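Local coordinates for glutathione S-transferase (Ceriporiopsis subvermispora, PDB 6J3E), which probably conjugates glutathione to electrophilic substrates as a serine-type glutathione S-transferase, at residues 3-8 against 74-79. Residues are numbered along the deposited sequence; the frame is centred on the assembly and turned at random.
Sequences NVIQFY and IHDPST
Strands 5-8 and 74-76 run antiparallel, their short axes 4.7 Å apart at closest approach. Q6 and H75 form the hydrogen-bonded pair. Q6 N donates to H75 O at 2.8 Å, in a nearly straight bond (168°). H75 N donates to Q6 O at 2.9 Å, less straight. Both donors lie in the plane of the carbonyl they meet. F7 and I74 follow as a non-hydrogen-bonded pair.

The tight part is the face that carries F7 and I74, with I5 beside them. I74 CG2 lies 3.8 Å from F7 CD1, the two side chains crossing obliquely. I5 CG2, anti to the backbone N (CG1 at chi1 -67°), comes to 4.1 Å from I74 CB. The other branch of I5 ends at D76, with I5 CD1 3.2 Å from D76 OD1. D76 is buried, and its OD2 is satisfied by the hydroxyls of Y92 and Y97. Replacing I5 by an alanine would remove both branches and would probably loosen the packing against I74 and the apolar cover of the D76 carboxylate. Helix 86-96 covers I74, and helix 22-34 packs on F7.

The loose part is the pair of partly exposed side chains of Q6 and H75 on the other face. They lie side by side, with amide and ring planes 69° apart. Q6 NE2 comes only to 4.0 Å from H75 CD2. Q6 OE1 is hydrogen-bonded to K39 NZ on strand 38-42, and H75 ND1 to T82 OG1 on strand 81-84. Beyond the strands, at the more exposed end, there is one close local contact. P77 CG lies 3.0 Å from N3 O and also meets V4 O.

This pairing joins the two inner strands of the four-stranded mixed sheet, between strands 38-42 and 81-84, of the thioredoxin-like N-terminal domain of glutathione S-transferases.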
# COMPACT_ATOMS: atom_id res chain seq x y z
N ASN A 3 -21.67 -31.91 -1.94
CA ASN A 3 -20.92 -31.86 -0.69
C ASN A 3 -19.65 -31.01 -0.76
O ASN A 3 -18.95 -30.86 0.23
CB ASN A 3 -20.54 -33.28 -0.25
CG ASN A 3 -20.27 -33.37 1.25
OD1 ASN A 3 -19.12 -33.45 1.69
ND2 ASN A 3 -21.34 -33.34 2.04
N VAL A 4 -19.35 -30.46 -1.94
CA VAL A 4 -18.11 -29.71 -2.12
C VAL A 4 -18.28 -28.26 -1.70
O VAL A 4 -19.39 -27.83 -1.34
CB VAL A 4 -17.65 -29.78 -3.58
CG1 VAL A 4 -17.54 -31.23 -4.02
CG2 VAL A 4 -18.63 -29.03 -4.44
N ILE A 5 -17.18 -27.50 -1.73
CA ILE A 5 -17.24 -26.07 -1.44
C ILE A 5 -18.30 -25.40 -2.30
O ILE A 5 -18.36 -25.59 -3.52
CB ILE A 5 -15.88 -25.41 -1.70
CG1 ILE A 5 -14.85 -25.91 -0.70
CG2 ILE A 5 -15.98 -23.88 -1.55
CD1 ILE A 5 -14.88 -25.12 0.57
N GLN A 6 -19.12 -24.58 -1.67
CA GLN A 6 -20.07 -23.75 -2.39
C GLN A 6 -19.47 -22.36 -2.55
O GLN A 6 -18.96 -21.77 -1.59
CB GLN A 6 -21.40 -23.72 -1.65
CG GLN A 6 -21.96 -25.11 -1.44
CD GLN A 6 -23.44 -25.08 -1.16
OE1 GLN A 6 -24.24 -25.56 -1.97
NE2 GLN A 6 -23.82 -24.50 -0.02
N PHE A 7 -19.50 -21.86 -3.78
CA PHE A 7 -18.81 -20.62 -4.16
C PHE A 7 -19.82 -19.70 -4.81
O PHE A 7 -20.31 -20.00 -5.90
CB PHE A 7 -17.65 -20.91 -5.11
CG PHE A 7 -17.07 -19.69 -5.77
CD1 PHE A 7 -16.67 -18.59 -5.02
CD2 PHE A 7 -16.86 -19.66 -7.14
CE1 PHE A 7 -16.11 -17.48 -5.64
CE2 PHE A 7 -16.30 -18.56 -7.76
CZ PHE A 7 -15.92 -17.47 -7.01
N TYR A 8 -20.11 -18.58 -4.17
CA TYR A 8 -21.15 -17.68 -4.63
C TYR A 8 -20.54 -16.57 -5.47
O TYR A 8 -19.56 -15.93 -5.07
CB TYR A 8 -21.94 -17.12 -3.45
CG TYR A 8 -22.63 -18.23 -2.66
CD1 TYR A 8 -21.91 -19.01 -1.75
CD2 TYR A 8 -23.98 -18.51 -2.84
CE1 TYR A 8 -22.53 -20.05 -1.04
CE2 TYR A 8 -24.60 -19.54 -2.12
CZ TYR A 8 -23.87 -20.30 -1.23
OH TYR A 8 -24.49 -21.31 -0.53
N ILE A 74 -17.72 -18.03 0.26
CA ILE A 74 -17.72 -19.49 0.15
C ILE A 74 -18.33 -20.09 1.41
O ILE A 74 -18.19 -19.55 2.51
CB ILE A 74 -16.32 -20.09 -0.09
CG1 ILE A 74 -15.37 -19.76 1.06
CG2 ILE A 74 -15.78 -19.65 -1.44
CD1 ILE A 74 -14.12 -20.61 1.05
N HIS A 75 -19.04 -21.21 1.24
CA HIS A 75 -19.45 -22.06 2.35
C HIS A 75 -18.83 -23.43 2.18
O HIS A 75 -18.97 -24.06 1.12
CB HIS A 75 -20.97 -22.20 2.48
CG HIS A 75 -21.36 -23.19 3.53
ND1 HIS A 75 -21.20 -22.93 4.87
CD2 HIS A 75 -21.83 -24.45 3.44
CE1 HIS A 75 -21.58 -23.98 5.57
NE2 HIS A 75 -21.97 -24.92 4.73
N ASP A 76 -18.15 -23.89 3.23
CA ASP A 76 -17.39 -25.13 3.24
C ASP A 76 -18.14 -26.13 4.10
O ASP A 76 -18.00 -26.12 5.33
CB ASP A 76 -15.97 -24.90 3.79
CG ASP A 76 -15.08 -26.12 3.63
OD1 ASP A 76 -15.54 -27.10 3.01
OD2 ASP A 76 -13.91 -26.08 4.09
N PRO A 77 -18.97 -27.00 3.51
CA PRO A 77 -19.72 -27.95 4.33
C PRO A 77 -18.81 -28.89 5.11
O PRO A 77 -19.16 -29.32 6.21
CB PRO A 77 -20.59 -28.69 3.31
CG PRO A 77 -19.84 -28.57 2.03
CD PRO A 77 -19.16 -27.24 2.07
N SER A 78 -17.62 -29.19 4.57
CA SER A 78 -16.62 -29.95 5.32
C SER A 78 -16.35 -29.34 6.69
O SER A 78 -15.95 -30.05 7.62
CB SER A 78 -15.32 -30.02 4.52
OG SER A 78 -14.27 -29.39 5.25
N THR A 79 -16.58 -28.04 6.85
CA THR A 79 -16.28 -27.37 8.10
C THR A 79 -17.46 -26.63 8.70
O THR A 79 -17.41 -26.29 9.89
CB THR A 79 -15.14 -26.36 7.90
OG1 THR A 79 -14.63 -25.97 9.17
CG2 THR A 79 -15.65 -25.15 7.20